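Local structure of DNA-damage inducible protein DDI1-like protein (Leishmania major, 5YQ8) at residues A[2-7]-A[124-129]; A[19-24]-A[102-107]; A[70-75]-A[116-121]; A[76-81]-A[90-95]; A[95-100]-A[109-114]. The protein acts as an aspartic endopeptidase of the DDI1 type, represented here by its retroviral protease-like domain, which is paired with a second copy. All blocks are in the same frame, centred on the assembly; numbering follows the deposited sequence.

Contact 1 (A[2-7]-A[124-129]); sequences KVTMLY and NDLPAL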
# COMPACT_ATOMS: atom_id res chain seq x y z
N LYS A 2 -0.12 -7.97 14.97
CA LYS A 2 -0.08 -6.88 14.01
C LYS A 2 1.17 -7.07 13.15
O LYS A 2 2.30 -7.10 13.69
CB LYS A 2 -0.11 -5.49 14.69
CG LYS A 2 -1.05 -5.38 15.87
CD LYS A 2 -1.56 -3.94 16.02
CE LYS A 2 -0.39 -2.99 16.27
NZ LYS A 2 -0.97 -1.65 16.54
N VAL A 3 0.97 -7.25 11.83
CA VAL A 3 2.10 -7.55 10.95
C VAL A 3 3.07 -6.37 10.88
O VAL A 3 2.69 -5.26 11.07
CB VAL A 3 1.72 -8.00 9.51
CG1 VAL A 3 0.94 -9.31 9.52
CG2 VAL A 3 0.96 -6.92 8.75
N THR A 4 4.33 -6.68 10.61
CA THR A 4 5.32 -5.68 10.23
C THR A 4 4.95 -4.96 8.91
O THR A 4 4.62 -5.56 7.94
CB THR A 4 6.68 -6.36 10.06
OG1 THR A 4 7.02 -6.97 11.31
CG2 THR A 4 7.80 -5.35 9.66
N MET A 5 5.07 -3.67 8.88
CA MET A 5 4.80 -2.93 7.60
C MET A 5 6.01 -3.07 6.73
O MET A 5 7.04 -3.42 7.25
CB MET A 5 4.50 -1.44 7.84
CG MET A 5 3.47 -1.19 8.90
SD MET A 5 1.76 -1.48 8.42
CE MET A 5 1.55 -3.12 8.96
N LEU A 6 5.91 -2.80 5.43
CA LEU A 6 6.99 -3.11 4.46
C LEU A 6 7.93 -1.92 4.30
O LEU A 6 7.51 -0.87 3.84
CB LEU A 6 6.44 -3.45 3.06
CG LEU A 6 5.43 -4.58 3.01
CD1 LEU A 6 5.06 -4.95 1.55
CD2 LEU A 6 5.99 -5.82 3.77
N TYR A 7 9.18 -2.10 4.70
CA TYR A 7 10.27 -1.15 4.42
C TYR A 7 11.44 -1.85 3.74
O TYR A 7 11.72 -2.97 4.01
CB TYR A 7 10.75 -0.50 5.70
CG TYR A 7 9.76 0.44 6.32
CD1 TYR A 7 8.68 -0.03 7.11
CD2 TYR A 7 9.95 1.81 6.23
CE1 TYR A 7 7.78 0.85 7.66
CE2 TYR A 7 9.06 2.69 6.82
CZ TYR A 7 7.99 2.22 7.50
OH TYR A 7 7.21 3.15 8.04
N ASN A 124 12.43 -5.73 14.01
CA ASN A 124 13.38 -5.14 14.96
C ASN A 124 14.39 -4.21 14.28
O ASN A 124 15.13 -3.55 15.01
CB ASN A 124 14.09 -6.21 15.81
CG ASN A 124 13.14 -6.94 16.79
OD1 ASN A 124 12.33 -6.31 17.47
ND2 ASN A 124 13.23 -8.24 16.85
N ASP A 125 14.41 -4.13 12.93
CA ASP A 125 15.25 -3.13 12.22
C ASP A 125 14.62 -1.74 12.03
O ASP A 125 15.38 -0.82 11.87
CB ASP A 125 15.71 -3.61 10.83
CG ASP A 125 16.97 -4.44 10.87
OD1 ASP A 125 17.65 -4.49 11.86
OD2 ASP A 125 17.28 -5.14 9.90
N LEU A 126 13.29 -1.57 12.10
CA LEU A 126 12.62 -0.34 11.70
C LEU A 126 13.01 0.91 12.55
O LEU A 126 13.53 1.87 12.00
CB LEU A 126 11.10 -0.55 11.56
CG LEU A 126 10.61 -1.64 10.57
CD1 LEU A 126 9.09 -1.60 10.36
CD2 LEU A 126 11.22 -1.58 9.19
N PRO A 127 12.82 0.90 13.89
CA PRO A 127 13.04 2.16 14.63
C PRO A 127 14.44 2.42 15.11
O PRO A 127 14.58 2.83 16.23
CB PRO A 127 12.10 2.02 15.79
CG PRO A 127 12.04 0.55 16.03
CD PRO A 127 12.23 -0.13 14.74
N ALA A 128 15.45 2.11 14.31
CA ALA A 128 16.80 2.48 14.60
C ALA A 128 17.58 3.05 13.40
O ALA A 128 18.44 3.89 13.63
CB ALA A 128 17.53 1.32 15.25
N LEU A 129 17.28 2.68 12.14
CA LEU A 129 17.85 3.30 10.96
C LEU A 129 17.35 4.71 10.71
O LEU A 129 16.16 4.93 10.65
CB LEU A 129 17.51 2.52 9.71
CG LEU A 129 18.38 1.32 9.36
CD1 LEU A 129 17.88 0.08 10.11
CD2 LEU A 129 18.37 1.11 7.86

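Contact 2 (A[19-24]-A[102-107]); sequences AFVDSG and MMIDLK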
# COMPACT_ATOMS: atom_id res chain seq x y z
N ALA A 19 12.82 3.05 3.20
CA ALA A 19 11.73 3.48 2.33
C ALA A 19 10.51 2.59 2.57
O ALA A 19 10.61 1.39 2.48
CB ALA A 19 12.13 3.40 0.85
N PHE A 20 9.38 3.21 2.85
CA PHE A 20 8.08 2.52 2.98
C PHE A 20 7.44 2.18 1.64
O PHE A 20 7.36 3.05 0.79
CB PHE A 20 7.15 3.42 3.73
CG PHE A 20 5.82 2.80 4.09
CD1 PHE A 20 5.75 1.80 5.03
CD2 PHE A 20 4.61 3.30 3.54
CE1 PHE A 20 4.52 1.30 5.44
CE2 PHE A 20 3.40 2.76 3.91
CZ PHE A 20 3.35 1.74 4.84
N VAL A 21 7.02 0.93 1.49
CA VAL A 21 6.51 0.42 0.21
C VAL A 21 4.99 0.32 0.29
O VAL A 21 4.47 -0.64 0.88
CB VAL A 21 7.09 -0.95 -0.13
CG1 VAL A 21 6.43 -1.52 -1.39
CG2 VAL A 21 8.63 -0.91 -0.26
N ASP A 22 4.30 1.29 -0.32
CA ASP A 22 2.85 1.55 -0.10
C ASP A 22 2.10 1.46 -1.39
O ASP A 22 2.12 2.39 -2.15
CB ASP A 22 2.68 2.96 0.48
CG ASP A 22 1.30 3.27 0.99
OD1 ASP A 22 0.37 2.48 0.76
OD2 ASP A 22 1.17 4.37 1.60
N SER A 23 1.46 0.35 -1.66
CA SER A 23 0.78 0.14 -2.94
C SER A 23 -0.50 0.91 -3.05
O SER A 23 -0.98 1.15 -4.14
CB SER A 23 0.54 -1.37 -3.19
OG SER A 23 -0.64 -1.87 -2.55
N GLY A 24 -1.05 1.33 -1.93
CA GLY A 24 -2.13 2.30 -1.90
C GLY A 24 -1.82 3.77 -1.95
O GLY A 24 -2.72 4.57 -1.84
N MET A 102 8.18 -3.04 -10.46
CA MET A 102 8.57 -3.76 -9.28
C MET A 102 7.58 -4.87 -8.95
O MET A 102 6.48 -4.92 -9.47
CB MET A 102 8.78 -2.80 -8.07
CG MET A 102 9.90 -1.81 -8.29
SD MET A 102 10.07 -0.72 -6.86
CE MET A 102 11.01 0.67 -7.52
N MET A 103 8.01 -5.74 -8.05
CA MET A 103 7.25 -6.86 -7.60
C MET A 103 7.35 -6.87 -6.09
O MET A 103 8.45 -6.89 -5.51
CB MET A 103 7.75 -8.15 -8.24
CG MET A 103 7.65 -8.24 -9.79
SD MET A 103 8.71 -9.47 -10.65
CE MET A 103 8.65 -8.95 -12.36
N ILE A 104 6.18 -6.90 -5.43
CA ILE A 104 6.08 -6.90 -3.98
C ILE A 104 5.71 -8.31 -3.63
O ILE A 104 4.51 -8.70 -3.64
CB ILE A 104 5.05 -5.90 -3.47
CG1 ILE A 104 5.36 -4.49 -3.98
CG2 ILE A 104 5.00 -5.84 -1.94
CD1 ILE A 104 4.12 -3.58 -3.94
N ASP A 105 6.75 -9.10 -3.37
CA ASP A 105 6.64 -10.53 -3.17
C ASP A 105 6.56 -10.85 -1.68
O ASP A 105 7.55 -10.86 -1.01
CB ASP A 105 7.81 -11.24 -3.84
CG ASP A 105 7.62 -12.73 -3.92
OD1 ASP A 105 6.68 -13.28 -3.30
OD2 ASP A 105 8.42 -13.40 -4.63
N LEU A 106 5.34 -11.10 -1.19
CA LEU A 106 5.09 -11.43 0.21
C LEU A 106 5.02 -12.92 0.46
O LEU A 106 4.52 -13.36 1.51
CB LEU A 106 3.78 -10.83 0.70
CG LEU A 106 3.73 -9.34 0.59
CD1 LEU A 106 2.29 -8.87 0.39
CD2 LEU A 106 4.41 -8.72 1.78
N LYS A 107 5.49 -13.69 -0.49
CA LYS A 107 5.73 -15.09 -0.23
C LYS A 107 7.16 -15.26 0.29
O LYS A 107 7.37 -15.91 1.28
CB LYS A 107 5.46 -15.86 -1.51
CG LYS A 107 5.73 -17.34 -1.42
CD LYS A 107 5.38 -18.01 -2.74
CE LYS A 107 5.90 -19.46 -2.84
NZ LYS A 107 4.97 -20.30 -3.69

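Contact 3 (A[70-75]-A[116-121]); sequences NLAGMY and INVPFL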
# COMPACT_ATOMS: atom_id res chain seq x y z
N ASN A 70 19.86 4.14 -4.96
CA ASN A 70 20.50 2.86 -5.11
C ASN A 70 19.67 1.82 -4.41
O ASN A 70 19.79 1.56 -3.19
CB ASN A 70 21.94 2.88 -4.59
CG ASN A 70 22.60 1.52 -4.64
OD1 ASN A 70 22.29 0.65 -3.81
ND2 ASN A 70 23.41 1.27 -5.70
N LEU A 71 18.79 1.20 -5.19
CA LEU A 71 17.83 0.23 -4.65
C LEU A 71 18.11 -1.08 -5.34
O LEU A 71 18.26 -1.14 -6.59
CB LEU A 71 16.40 0.75 -4.87
CG LEU A 71 15.31 -0.16 -4.30
CD1 LEU A 71 15.53 -0.50 -2.83
CD2 LEU A 71 13.95 0.45 -4.44
N ALA A 72 18.24 -2.13 -4.52
CA ALA A 72 18.57 -3.49 -4.99
C ALA A 72 19.90 -3.54 -5.63
O ALA A 72 20.06 -4.30 -6.59
CB ALA A 72 17.47 -4.06 -5.94
N GLY A 73 20.84 -2.75 -5.10
CA GLY A 73 22.14 -2.57 -5.76
C GLY A 73 22.16 -1.96 -7.18
O GLY A 73 23.17 -2.00 -7.89
N MET A 74 21.04 -1.39 -7.61
CA MET A 74 20.98 -0.75 -8.91
C MET A 74 20.69 0.69 -8.69
O MET A 74 19.97 1.04 -7.76
CB MET A 74 19.87 -1.35 -9.76
CG MET A 74 20.02 -2.79 -10.16
SD MET A 74 18.58 -3.28 -11.14
CE MET A 74 17.30 -3.13 -9.96
N TYR A 75 21.29 1.54 -9.51
CA TYR A 75 20.86 2.99 -9.56
C TYR A 75 19.54 3.16 -10.26
O TYR A 75 19.47 2.87 -11.42
CB TYR A 75 21.96 3.86 -10.20
CG TYR A 75 23.05 4.10 -9.20
CD1 TYR A 75 24.04 3.14 -8.99
CD2 TYR A 75 23.06 5.24 -8.41
CE1 TYR A 75 25.05 3.33 -8.05
CE2 TYR A 75 24.06 5.43 -7.43
CZ TYR A 75 25.05 4.46 -7.28
OH TYR A 75 26.03 4.62 -6.32
N ILE A 116 16.86 -8.85 -9.01
CA ILE A 116 17.41 -8.62 -7.68
C ILE A 116 16.24 -8.43 -6.72
O ILE A 116 15.35 -7.60 -6.95
CB ILE A 116 18.34 -7.36 -7.63
CG1 ILE A 116 19.34 -7.34 -8.79
CG2 ILE A 116 19.07 -7.32 -6.31
CD1 ILE A 116 20.28 -8.57 -8.88
N ASN A 117 16.30 -9.13 -5.59
CA ASN A 117 15.32 -9.09 -4.54
C ASN A 117 15.90 -8.46 -3.28
O ASN A 117 16.81 -8.99 -2.70
CB ASN A 117 14.89 -10.52 -4.23
CG ASN A 117 14.41 -11.27 -5.48
OD1 ASN A 117 13.24 -11.26 -5.84
ND2 ASN A 117 15.36 -11.94 -6.17
N VAL A 118 15.35 -7.32 -2.86
CA VAL A 118 15.68 -6.70 -1.59
C VAL A 118 14.68 -7.25 -0.57
O VAL A 118 13.50 -7.02 -0.70
CB VAL A 118 15.48 -5.17 -1.63
CG1 VAL A 118 16.07 -4.47 -0.43
CG2 VAL A 118 16.19 -4.62 -2.79
N PRO A 119 15.16 -7.88 0.51
CA PRO A 119 14.26 -8.36 1.54
C PRO A 119 13.77 -7.18 2.39
O PRO A 119 14.50 -6.22 2.60
CB PRO A 119 15.11 -9.32 2.36
CG PRO A 119 16.52 -9.06 2.01
CD PRO A 119 16.55 -7.98 0.94
N PHE A 120 12.52 -7.27 2.79
CA PHE A 120 11.89 -6.31 3.67
C PHE A 120 12.56 -6.42 4.98
O PHE A 120 12.92 -7.56 5.46
CB PHE A 120 10.38 -6.57 3.80
CG PHE A 120 9.64 -6.37 2.49
CD1 PHE A 120 9.70 -5.15 1.81
CD2 PHE A 120 8.94 -7.42 1.90
CE1 PHE A 120 9.08 -5.00 0.56
CE2 PHE A 120 8.31 -7.26 0.66
CZ PHE A 120 8.38 -6.04 -0.01
N LEU A 121 12.72 -5.25 5.59
CA LEU A 121 13.39 -5.17 6.83
C LEU A 121 12.57 -5.87 7.90
O LEU A 121 11.33 -5.76 7.90
CB LEU A 121 13.60 -3.72 7.25
CG LEU A 121 14.48 -2.84 6.38
CD1 LEU A 121 14.25 -1.41 6.78
CD2 LEU A 121 15.95 -3.18 6.55

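Contact 4 (A[76-81]-A[90-95]); sequences IPFAFY and LIIGLD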
# COMPACT_ATOMS: atom_id res chain seq x y z
N ILE A 76 18.51 3.62 -9.55
CA ILE A 76 17.16 3.74 -10.06
C ILE A 76 16.67 5.20 -9.97
O ILE A 76 16.69 5.80 -8.90
CB ILE A 76 16.22 2.84 -9.25
CG1 ILE A 76 16.52 1.44 -9.64
CG2 ILE A 76 14.74 3.13 -9.58
CD1 ILE A 76 16.48 0.54 -8.46
N PRO A 77 16.21 5.79 -11.07
CA PRO A 77 15.80 7.17 -11.03
C PRO A 77 14.44 7.29 -10.40
O PRO A 77 13.47 6.71 -10.94
CB PRO A 77 15.77 7.57 -12.52
CG PRO A 77 15.54 6.32 -13.24
CD PRO A 77 16.13 5.24 -12.43
N PHE A 78 14.36 8.04 -9.27
CA PHE A 78 13.13 8.38 -8.59
C PHE A 78 12.70 9.81 -8.81
O PHE A 78 13.50 10.69 -9.00
CB PHE A 78 13.28 8.15 -7.09
CG PHE A 78 12.91 6.73 -6.68
CD1 PHE A 78 13.70 5.64 -7.10
CD2 PHE A 78 11.76 6.48 -5.93
CE1 PHE A 78 13.36 4.36 -6.78
CE2 PHE A 78 11.42 5.17 -5.60
CZ PHE A 78 12.23 4.12 -6.02
N ALA A 79 11.40 10.02 -8.75
CA ALA A 79 10.78 11.37 -8.67
C ALA A 79 9.78 11.30 -7.54
O ALA A 79 9.02 10.30 -7.40
CB ALA A 79 10.04 11.72 -9.92
N PHE A 80 9.84 12.34 -6.69
CA PHE A 80 8.94 12.43 -5.58
C PHE A 80 8.73 13.83 -5.06
O PHE A 80 9.49 14.72 -5.40
CB PHE A 80 9.45 11.58 -4.45
CG PHE A 80 10.89 11.71 -4.21
CD1 PHE A 80 11.39 12.86 -3.69
CD2 PHE A 80 11.72 10.68 -4.55
CE1 PHE A 80 12.73 12.96 -3.50
CE2 PHE A 80 13.03 10.77 -4.41
CZ PHE A 80 13.54 11.91 -3.88
N TYR A 81 7.64 14.03 -4.34
CA TYR A 81 7.39 15.29 -3.69
C TYR A 81 8.17 15.39 -2.42
O TYR A 81 8.53 14.41 -1.82
CB TYR A 81 5.90 15.43 -3.41
CG TYR A 81 5.06 15.49 -4.65
CD1 TYR A 81 5.19 16.55 -5.55
CD2 TYR A 81 4.11 14.53 -4.92
CE1 TYR A 81 4.42 16.66 -6.68
CE2 TYR A 81 3.29 14.66 -6.04
CZ TYR A 81 3.48 15.72 -6.93
OH TYR A 81 2.78 15.92 -8.10
N LEU A 90 10.78 8.22 3.58
CA LEU A 90 10.59 8.03 2.19
C LEU A 90 9.53 6.99 2.00
O LEU A 90 9.57 5.90 2.65
CB LEU A 90 11.92 7.56 1.56
CG LEU A 90 11.94 7.40 0.06
CD1 LEU A 90 11.51 8.65 -0.67
CD2 LEU A 90 13.35 7.00 -0.37
N ILE A 91 8.59 7.33 1.11
CA ILE A 91 7.54 6.47 0.70
C ILE A 91 7.71 6.14 -0.80
O ILE A 91 7.74 7.08 -1.67
CB ILE A 91 6.18 7.13 0.96
CG1 ILE A 91 6.15 7.60 2.42
CG2 ILE A 91 5.10 6.13 0.72
CD1 ILE A 91 4.93 8.34 2.85
N ILE A 92 7.86 4.84 -1.08
CA ILE A 92 7.78 4.31 -2.41
C ILE A 92 6.30 4.11 -2.76
O ILE A 92 5.66 3.20 -2.26
CB ILE A 92 8.54 3.01 -2.49
CG1 ILE A 92 10.01 3.27 -2.23
CG2 ILE A 92 8.42 2.40 -3.90
CD1 ILE A 92 10.85 2.03 -2.35
N GLY A 93 5.74 4.97 -3.59
CA GLY A 93 4.33 4.82 -3.99
C GLY A 93 4.14 3.96 -5.23
O GLY A 93 5.09 3.45 -5.86
N LEU A 94 2.89 3.86 -5.61
CA LEU A 94 2.47 3.17 -6.82
C LEU A 94 3.02 3.79 -8.12
O LEU A 94 3.20 3.10 -9.07
CB LEU A 94 0.93 3.13 -6.82
CG LEU A 94 0.26 2.01 -7.62
CD1 LEU A 94 0.83 0.67 -7.20
CD2 LEU A 94 -1.24 2.09 -7.46
N ASP A 95 3.30 5.07 -8.19
CA ASP A 95 4.03 5.60 -9.34
C ASP A 95 5.37 4.90 -9.63
O ASP A 95 5.65 4.47 -10.77
CB ASP A 95 4.28 7.11 -9.15
CG ASP A 95 4.49 7.52 -7.66
OD1 ASP A 95 4.14 6.71 -6.72
OD2 ASP A 95 4.92 8.68 -7.45

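Contact 5 (A[95-100]-A[109-114]); sequences DQLKRH and NCLTID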
# COMPACT_ATOMS: atom_id res chain seq x y z
N ASP A 95 3.30 5.07 -8.19
CA ASP A 95 4.03 5.60 -9.34
C ASP A 95 5.37 4.90 -9.63
O ASP A 95 5.65 4.47 -10.77
CB ASP A 95 4.28 7.11 -9.15
CG ASP A 95 4.49 7.52 -7.66
OD1 ASP A 95 4.14 6.71 -6.72
OD2 ASP A 95 4.92 8.68 -7.45
N GLN A 96 6.24 4.82 -8.63
CA GLN A 96 7.58 4.24 -8.80
C GLN A 96 7.55 2.71 -8.80
O GLN A 96 8.26 2.07 -9.50
CB GLN A 96 8.56 4.76 -7.73
CG GLN A 96 8.81 6.27 -7.77
CD GLN A 96 9.57 6.70 -8.97
OE1 GLN A 96 10.44 5.97 -9.43
NE2 GLN A 96 9.27 7.88 -9.49
N LEU A 97 6.65 2.10 -8.03
CA LEU A 97 6.40 0.66 -8.13
C LEU A 97 6.01 0.25 -9.54
O LEU A 97 6.50 -0.75 -10.04
CB LEU A 97 5.31 0.22 -7.16
CG LEU A 97 5.70 0.07 -5.68
CD1 LEU A 97 4.52 -0.21 -4.82
CD2 LEU A 97 6.74 -1.04 -5.54
N LYS A 98 5.16 1.04 -10.17
CA LYS A 98 4.82 0.88 -11.57
C LYS A 98 5.86 1.38 -12.56
O LYS A 98 6.18 0.71 -13.50
CB LYS A 98 3.47 1.55 -11.87
CG LYS A 98 2.29 0.90 -11.19
CD LYS A 98 1.07 1.18 -12.04
CE LYS A 98 0.04 0.10 -11.95
NZ LYS A 98 -1.18 0.69 -12.47
N ARG A 99 6.48 2.50 -12.32
CA ARG A 99 7.49 3.00 -13.25
C ARG A 99 8.68 2.04 -13.46
O ARG A 99 9.24 1.93 -14.54
CB ARG A 99 7.98 4.36 -12.71
CG ARG A 99 9.30 4.83 -13.26
CD ARG A 99 9.17 5.08 -14.76
NE ARG A 99 10.50 5.42 -15.19
CZ ARG A 99 11.41 4.55 -15.59
NH1 ARG A 99 11.14 3.26 -15.68
NH2 ARG A 99 12.62 4.98 -15.86
N HIS A 100 9.06 1.36 -12.41
CA HIS A 100 10.16 0.41 -12.46
C HIS A 100 9.72 -1.06 -12.41
O HIS A 100 10.55 -1.96 -12.25
CB HIS A 100 11.17 0.72 -11.33
CG HIS A 100 11.63 2.12 -11.33
ND1 HIS A 100 12.51 2.62 -12.27
CD2 HIS A 100 11.30 3.16 -10.54
CE1 HIS A 100 12.72 3.90 -12.04
NE2 HIS A 100 11.98 4.26 -11.01
N ASN A 109 9.08 -12.55 0.92
CA ASN A 109 9.31 -11.36 1.76
C ASN A 109 10.43 -10.45 1.19
O ASN A 109 11.39 -10.18 1.83
CB ASN A 109 9.60 -11.80 3.20
CG ASN A 109 9.73 -10.63 4.17
OD1 ASN A 109 8.87 -9.74 4.22
ND2 ASN A 109 10.84 -10.63 4.95
N CYS A 110 10.28 -10.02 -0.07
CA CYS A 110 11.32 -9.27 -0.81
C CYS A 110 10.69 -8.39 -1.87
O CYS A 110 9.55 -8.62 -2.32
CB CYS A 110 12.27 -10.21 -1.51
SG CYS A 110 11.64 -11.10 -2.96
N LEU A 111 11.46 -7.39 -2.26
CA LEU A 111 11.08 -6.45 -3.29
C LEU A 111 11.93 -6.71 -4.48
O LEU A 111 13.16 -6.54 -4.40
CB LEU A 111 11.29 -5.04 -2.85
CG LEU A 111 10.84 -3.93 -3.82
CD1 LEU A 111 9.32 -3.89 -3.99
CD2 LEU A 111 11.34 -2.57 -3.31
N THR A 112 11.28 -7.16 -5.54
CA THR A 112 11.99 -7.59 -6.71
C THR A 112 11.95 -6.51 -7.80
O THR A 112 10.92 -6.02 -8.18
CB THR A 112 11.38 -8.88 -7.30
OG1 THR A 112 11.20 -9.85 -6.28
CG2 THR A 112 12.19 -9.40 -8.35
N ILE A 113 13.12 -6.09 -8.23
CA ILE A 113 13.32 -5.15 -9.35
C ILE A 113 14.44 -5.75 -10.21
O ILE A 113 15.48 -6.04 -9.70
CB ILE A 113 13.78 -3.76 -8.86
CG1 ILE A 113 13.02 -3.32 -7.58
CG2 ILE A 113 13.63 -2.76 -10.00
CD1 ILE A 113 13.51 -2.01 -7.02
N ASP A 114 14.21 -5.92 -11.50
CA ASP A 114 15.13 -6.61 -12.41
C ASP A 114 15.33 -8.02 -11.89
O ASP A 114 14.39 -8.64 -11.52
CB ASP A 114 16.40 -5.76 -12.70
CG ASP A 114 16.87 -5.86 -14.18
OD1 ASP A 114 16.20 -6.55 -14.98
OD2 ASP A 114 17.92 -5.29 -14.51

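Contact 1 (A[2-7]-A[124-129])
The two ends of a retropepsin-like domain meet here: the N-terminal segment 2-7, leading into the strand 7-12, is met by the tail 124-129, and L126 supplies the whole tail side of the contact. Its two methyls straddle Y7 CD1. CD1 and CD2 of L126 each lie 3.6 Å from Y7 CD1, and CD2 also reaches Y7 CB at 3.7 Å, the leucine crossing the tyrosine side chain at about a right angle. L121 packs on L126 as well, and the Y7 ring itself meets that of F20. T4 adds its methyl, while T4 OG1 turns to a hydrogen bond with E123. The same N-terminal segment faces the partner subunit, where V3 O accepts from Q26 NE2 of that chain. T4 CG2 lies anti to the backbone N, with OG1 at chi1 -59°, and this places the methyl 4.0 Å from L126 CD1.

Contact 2 (A[19-24]-A[102-107])
V21 CG1 meets the outer arm of I104, CD1 at 4.0 Å and CG1 at 4.1 Å, as the two side chains run antiparallel alongside one another. V21 CG1 is anti to its own nitrogen (chi1 174°), the setting that sends this methyl out to the isoleucine. S23 CB approaches the same I104 CD1 at 4.3 Å, so the isoleucine tip lies against both residues that flank D22, the probable catalytic aspartate. The D22 side chain itself starts off away from the strand 103-105, with OD2 in plane at the edge of the F20 ring. Around this first shell, L97 and L6 also pack on I104, and L97 on V21. Further along, D105 OD1 takes K107 N at 3.1 Å in an Asx turn; the donor comes from the anti side and lies 31° out of the carboxylate plane. M103 to D105 also pair antiparallel with a strand of the second subunit. S23 OG is held by that subunit too, accepting from S23 N of the other chain and donating to V21 O of the other chain, and the reciprocal bond returns to V21 O. Such crossed seryl or threonyl bonds between paired Asp-Ser/Thr-Gly loops are the "fireman's grip" of retropepsins, here backed by an apolar layer.

Contact 3 (A[70-75]-A[116-121])
Backbone torsions of 63° and 36° at A72, in the left-handed region, make it a corner of the type I' turn from L71 to M74 and leave its CB directed at the strand 116-119. From the strand, V118 carries CG1 anti to the backbone N (chi1 -169°), which leaves CG2 as the methyl that meets the turn. V118 CG2 sits 3.4 Å from A72 CB, tighter than an ordinary van der Waals contact, and equally close to A72 CA. I116, two residues earlier on the same face of the strand, comes alongside: its CG2 is 3.7 Å from A72 CB and 3.2 Å from A72 O. The alanine methyl thus fits against two branched side chains at once. L71 completes the apolar patch, its CD1 lying 4.2 Å from V118 CG2 where the two side chains cross at about a right angle; L71 also packs on L111 and I113 of the neighbouring strand. The turn itself is closed by two backbone bonds, L71 N to M74 O at 2.8 Å and M74 N to L71 O at 3.0 Å. It is the tip of the hairpin joining strands 62-71 and 74-83, held against the edge strand of the three-stranded sheet. Hairpin and strand meet mainly through methyl groups, with A72 O also packed against I116 CG2, so the association probably relies on close steric fit and partial burial of apolar groups, while the two hydrogen bonds of the turn keep A72 in place.

Contact 4 (A[76-81]-A[90-95])
D95 OD2 accepts a hydrogen bond from S28 N, and D95 CB points toward the strand 76-81, where OD2 comes within 4.4 Å of A79 O without bonding to it. The segment 90-95 carries the hydrophobic-hydrophobic-glycine sequence of the retropepsin fold: I91 and I92 lead into G93, which stands at the N-cap of helix 94-99. S28 serves this junction a second time, its OG joined to G93 N, with a weak bond to I91 O as well. Apart from D95, the side chains that meet are apolar. F78 and F80, alternate residues of the long strand 74-83, both project toward strand 90-92 and each finds one aliphatic partner there. F80 CD2 lies 4.4 Å from L90 CD1, an oblique approach to the ring; L90 gets there with CG anti to its backbone N and chi2 at 55°, a bend that brings the methyl back toward the phenylalanine. I92 packs on A19 of the active-site strand and on L97, tying the sheet to the helix. Its CG1 meets F78 CE2 at 4.1 Å, the two side chains crossing at about a right angle, while I76 O lies in plane at the edge of the F78 ring.

Contact 5 (A[95-100]-A[109-114])
Helix 94-99 ends beside the strand 110-113, with H100, the first residue to leave helical torsions, bringing its CA 7.1 Å from that of I113, the closest such pair. Two apolar approaches join helix and strand, one to a side chain and one to a backbone carbonyl. L97 CD2 touches L111 CD1 at 4.1 Å, the pair crossing obliquely; L111 has CG anti to its backbone N, chi1 -176°, which carries the side chain from the strand toward the helix. Two residues along the strand, I113 CG2 lies 3.9 Å from H100 O at the helix end. The imidazole of H100 starts toward the strand at CB but leads away from it, to lie along the helix: NE2 gives a weak bond of 2.8 Å to Q96 OE1, bent to 128°, and OE1 lies in plane at the ring edge. On one face of the ring R99 CG sits 3.5 Å above the plane, offset toward the rim. The NE2 hydrogen is probably shared with P77 O, also weakly bonded, and Q96 NE2 has a weak bond to A79 O. Where the strand begins, N109 and C110 both face D105 in a G1 beta bulge. L97 touches V21 and I92 of the mixed sheet and I104 of the three-stranded one, and packs on L106 of the second subunit, so the helix rests on the three-stranded sheet close to the dimer interface.

Overall arrangement
Starting from the N terminus, contact 1 closes the largest loop, bringing 2-7 to the tail 124-129, and the other four all nest within it. Contact 2 next opens at the active-site strand and closes on 102-107; contact 4, joining 76-81 to 90-95, lies inside its loop. Contact 3 opens at the hairpin 70-75 and closes at 116-121, so it crosses contact 2 but encloses contacts 4 and 5. These two follow in series and share D95, and contact 5 in turn crosses contact 2. Together they tie the termini, the mixed sheet, helix 94-99 and the three-stranded sheet, with contact 2 nearest the subunit pairing at the active site.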